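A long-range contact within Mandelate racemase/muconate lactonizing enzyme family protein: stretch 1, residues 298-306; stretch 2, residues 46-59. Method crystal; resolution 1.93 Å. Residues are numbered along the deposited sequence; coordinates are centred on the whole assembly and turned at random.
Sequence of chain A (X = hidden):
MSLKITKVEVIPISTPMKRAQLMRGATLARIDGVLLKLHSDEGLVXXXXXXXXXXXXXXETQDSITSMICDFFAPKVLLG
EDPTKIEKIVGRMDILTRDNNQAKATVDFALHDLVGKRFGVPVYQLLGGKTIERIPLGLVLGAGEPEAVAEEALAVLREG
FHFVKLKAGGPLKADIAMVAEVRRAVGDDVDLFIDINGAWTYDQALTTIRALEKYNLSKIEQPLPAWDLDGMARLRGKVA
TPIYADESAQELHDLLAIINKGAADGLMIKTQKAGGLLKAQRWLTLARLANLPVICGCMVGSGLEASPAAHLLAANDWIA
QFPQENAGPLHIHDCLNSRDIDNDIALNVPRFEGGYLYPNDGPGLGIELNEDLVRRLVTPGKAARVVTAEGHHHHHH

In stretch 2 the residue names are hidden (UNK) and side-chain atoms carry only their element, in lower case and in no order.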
# COMPACT_ATOMS: atom_id res chain seq x y z
N CYS A 298 35.15 -0.83 9.76
CA CYS A 298 36.27 -0.04 9.28
C CYS A 298 36.77 -0.63 7.97
O CYS A 298 36.37 -1.72 7.58
CB CYS A 298 37.41 -0.06 10.29
SG CYS A 298 38.28 -1.66 10.38
N MET A 299 37.62 0.14 7.29
CA MET A 299 38.26 -0.31 6.06
C MET A 299 39.69 -0.50 6.57
O MET A 299 40.52 0.39 6.44
CB MET A 299 38.21 0.79 4.99
CG MET A 299 36.79 1.20 4.57
SD MET A 299 35.93 -0.04 3.58
CE MET A 299 36.60 0.30 1.96
N VAL A 300 39.93 -1.65 7.19
CA VAL A 300 41.22 -2.01 7.78
C VAL A 300 42.37 -1.05 7.46
O VAL A 300 42.88 -1.03 6.33
CB VAL A 300 41.64 -3.43 7.38
CG1 VAL A 300 42.98 -3.77 8.02
CG2 VAL A 300 40.58 -4.42 7.83
N GLY A 301 42.78 -0.29 8.47
CA GLY A 301 43.86 0.66 8.28
C GLY A 301 44.66 0.93 9.54
O GLY A 301 44.49 0.26 10.56
N SER A 302 45.53 1.93 9.45
CA SER A 302 46.41 2.33 10.54
C SER A 302 45.63 2.96 11.68
O SER A 302 44.41 3.03 11.65
CB SER A 302 47.41 3.35 10.02
OG SER A 302 46.74 4.56 9.67
N GLY A 303 46.37 3.43 12.69
CA GLY A 303 45.74 4.09 13.82
C GLY A 303 45.10 5.38 13.33
O GLY A 303 44.18 5.91 13.97
N LEU A 304 45.57 5.88 12.19
CA LEU A 304 45.01 7.10 11.63
C LEU A 304 43.66 6.77 10.99
O LEU A 304 42.71 7.54 11.12
CB LEU A 304 45.94 7.71 10.58
CG LEU A 304 45.39 8.99 9.93
CD1 LEU A 304 45.07 10.02 11.01
CD2 LEU A 304 46.41 9.57 8.96
N GLU A 305 43.58 5.63 10.31
CA GLU A 305 42.33 5.22 9.68
C GLU A 305 41.26 5.02 10.76
O GLU A 305 40.09 5.36 10.57
CB GLU A 305 42.54 3.90 8.91
CG GLU A 305 41.32 3.38 8.15
CD GLU A 305 40.31 2.65 9.03
OE1 GLU A 305 40.72 2.01 10.03
OE2 GLU A 305 39.10 2.69 8.71
N ALA A 306 41.66 4.49 11.91
CA ALA A 306 40.71 4.24 12.99
C ALA A 306 40.23 5.49 13.73
O ALA A 306 39.15 5.48 14.33
CB ALA A 306 41.31 3.26 13.98
N UNK A 46 46.16 19.12 7.73
CA UNK A 46 45.14 18.14 8.09
C UNK A 46 45.48 16.81 7.43
O UNK A 46 45.72 16.77 6.23
N UNK A 47 45.52 15.73 8.21
CA UNK A 47 45.85 14.42 7.66
C UNK A 47 44.71 13.41 7.76
O UNK A 47 43.83 13.53 8.61
c UNK A 47 47.90 12.92 10.62
c UNK A 47 47.08 13.81 8.37
c UNK A 47 48.28 14.73 8.20
c UNK A 47 46.78 13.60 9.86
N UNK A 48 44.74 12.41 6.89
CA UNK A 48 43.71 11.36 6.88
C UNK A 48 44.21 10.11 6.16
O UNK A 48 45.11 10.19 5.31
c UNK A 48 42.45 11.87 6.20
N UNK A 49 43.63 8.97 6.52
CA UNK A 49 43.98 7.67 5.95
C UNK A 49 42.68 7.05 5.43
O UNK A 49 41.78 6.74 6.22
o UNK A 49 44.84 5.08 5.36
c UNK A 49 45.11 5.45 6.52
o UNK A 49 45.83 4.77 7.30
c UNK A 49 44.55 6.77 7.05
N UNK A 50 42.58 6.86 4.11
CA UNK A 50 41.38 6.28 3.52
C UNK A 50 41.16 4.85 3.99
O UNK A 50 40.03 4.36 4.06
c UNK A 50 41.49 6.31 1.99
N UNK A 51 42.27 4.20 4.33
CA UNK A 51 42.20 2.82 4.78
C UNK A 51 42.25 1.92 3.56
O UNK A 51 42.54 2.36 2.45
N UNK A 52 41.96 0.64 3.77
CA UNK A 52 41.98 -0.33 2.70
C UNK A 52 40.98 -0.03 1.58
O UNK A 52 39.94 0.59 1.80
o UNK A 52 42.73 -2.75 1.41
c UNK A 52 41.82 -2.82 2.26
o UNK A 52 41.01 -3.77 2.32
c UNK A 52 41.71 -1.72 3.29
N UNK A 53 41.30 -0.46 0.36
CA UNK A 53 40.41 -0.26 -0.77
C UNK A 53 39.86 -1.64 -1.16
O UNK A 53 40.60 -2.63 -1.20
o UNK A 53 42.32 -0.38 -2.29
c UNK A 53 41.56 1.82 -1.63
c UNK A 53 41.15 0.39 -1.97
N UNK A 54 38.56 -1.70 -1.43
CA UNK A 54 37.91 -2.95 -1.79
C UNK A 54 37.06 -2.79 -3.05
O UNK A 54 36.07 -2.06 -3.04
o UNK A 54 36.21 -4.51 -1.01
c UNK A 54 37.02 -3.41 -0.62
N UNK A 55 37.43 -3.50 -4.11
CA UNK A 55 36.71 -3.39 -5.37
C UNK A 55 35.22 -3.72 -5.24
O UNK A 55 34.38 -3.04 -5.82
c UNK A 55 37.33 -4.30 -6.43
o UNK A 55 37.17 -5.66 -6.10
N UNK A 56 34.91 -4.77 -4.49
CA UNK A 56 33.52 -5.18 -4.33
C UNK A 56 32.73 -4.43 -3.25
O UNK A 56 31.56 -4.15 -3.44
c UNK A 56 34.21 -7.09 -2.84
c UNK A 56 32.35 -7.03 0.48
c UNK A 56 34.79 -7.56 -0.68
c UNK A 56 35.52 -7.47 -2.79
c UNK A 56 33.44 -6.68 -4.05
n UNK A 56 35.88 -7.76 -1.49
c UNK A 56 33.72 -7.14 -1.50
c UNK A 56 34.66 -7.72 0.71
c UNK A 56 33.44 -7.45 1.27
c UNK A 56 32.48 -6.87 -0.90
N UNK A 57 33.37 -4.11 -2.13
CA UNK A 57 32.66 -3.41 -1.06
C UNK A 57 32.39 -1.93 -1.35
O UNK A 57 31.28 -1.44 -1.13
c UNK A 57 31.59 -3.59 2.01
c UNK A 57 32.94 -1.62 1.88
c UNK A 57 30.83 -3.01 3.03
c UNK A 57 33.42 -3.51 0.27
c UNK A 57 32.19 -1.03 2.91
c UNK A 57 31.14 -1.73 3.48
c UNK A 57 32.65 -2.90 1.42
o UNK A 57 30.39 -1.17 4.48
N UNK A 58 33.41 -1.23 -1.83
CA UNK A 58 33.29 0.20 -2.12
C UNK A 58 33.42 0.52 -3.62
O UNK A 58 32.76 1.42 -4.13
n UNK A 58 30.05 2.87 -2.38
c UNK A 58 34.35 0.96 -1.33
c UNK A 58 31.28 3.24 -2.04
c UNK A 58 33.19 3.04 -0.49
n UNK A 58 31.94 4.12 -2.78
n UNK A 58 31.85 2.72 -0.95
c UNK A 58 34.27 2.49 -1.41
N UNK A 59 34.28 -0.21 -4.32
CA UNK A 59 34.47 0.04 -5.73
C UNK A 59 35.50 1.13 -6.04
O UNK A 59 35.65 1.55 -7.19
O HOH W 1 41.92 9.03 8.69
O HOH W 2 46.47 2.39 6.82
O HOH W 3 39.63 6.82 8.44

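Position 46 has no side-chain atoms and touches nothing on stretch 1; it is Gly46, in a strand. Position 47 carries four carbons, forked at the first, with one arm two carbons long, the mark of Ile47. Its CB points sideways, yet its end comes nearer, and CD1 lies 4.0 Å from Leu304 CD2, an apolar contact suited to a buried site. Position 48 has a single carbon directed away from stretch 1, so it is Ala48; its backbone C still packs 3.6 Å from Leu304 CD2.

Position 49 shows two carbons, the second bearing two oxygens: Asp49. Its CA-to-CB bond points toward stretch 1, and Ser302 OG donates to Asp49 OD2 at 2.5 Å. The same Ser302 OG accepts from Leu304 N at 3.1 Å and weakly from Glu305 N at 3.4 Å, capping the helix. Water 2 donates to Asp49 OD2 (2.5 Å) and accepts from Ser302 N (2.8 Å), while OD1 accepts from the backbone N of position 51 at 2.9 Å, holding the turn.

Position 50 has one carbon, pointing away: Ala50, small and buried. Position 51 has none and is Gly51. A CB would jam against the preceding carbonyl and lie 2.4 Å from Met299 O and 2.7 Å from Glu305 CG. Glycine instead lets its CA approach Met299 O to 3.4 Å in a CA-H...O contact.

Position 52 again has two carbons, the second with two oxygens: Asp52. Its CB lies 4.4 Å from Val300 CB, and its carboxylate suits a partly exposed site; the polar link is its backbone N, which donates to Met299 O at 3.0 Å and weakly to Val300 O at 3.2 Å.

Position 53, one carbon bearing an oxygen and a carbon, is Thr53, pointing away. Position 54, a carbon then an oxygen, is Ser54; its OG accepts from the backbone N of position 57 at 3.1 Å. Position 55, built alike, is Ser55; its hydroxyl, like that of Thr53, is bonded elsewhere in the structure. Position 56, one carbon, then fused five- and six-membered rings of eight carbons and one nitrogen, is Trp56, exposed and unconstrained by stretch 1.

Position 57, one carbon, then a six-carbon ring bearing an oxygen, is Tyr57. Its CD2 lies 3.8 Å from Met299 SD, an oblique sulfur-aromatic contact. Position 58, three carbons, a nitrogen, then a carbon with two nitrogens, is Arg58, whose CB meets Met299 CE at 4.0 Å while its end leads away. Position 59, bare, is Gly59; a CB would jam against the preceding carbonyl.

The contact thus joins a capped helix start to a strand and turn through Asp49, fits backbone to backbone at Gly51, and seats Met299 beside Tyr57 and Arg58.

Stretch 2, residues 46-59: GIADAGDTSSWYRG
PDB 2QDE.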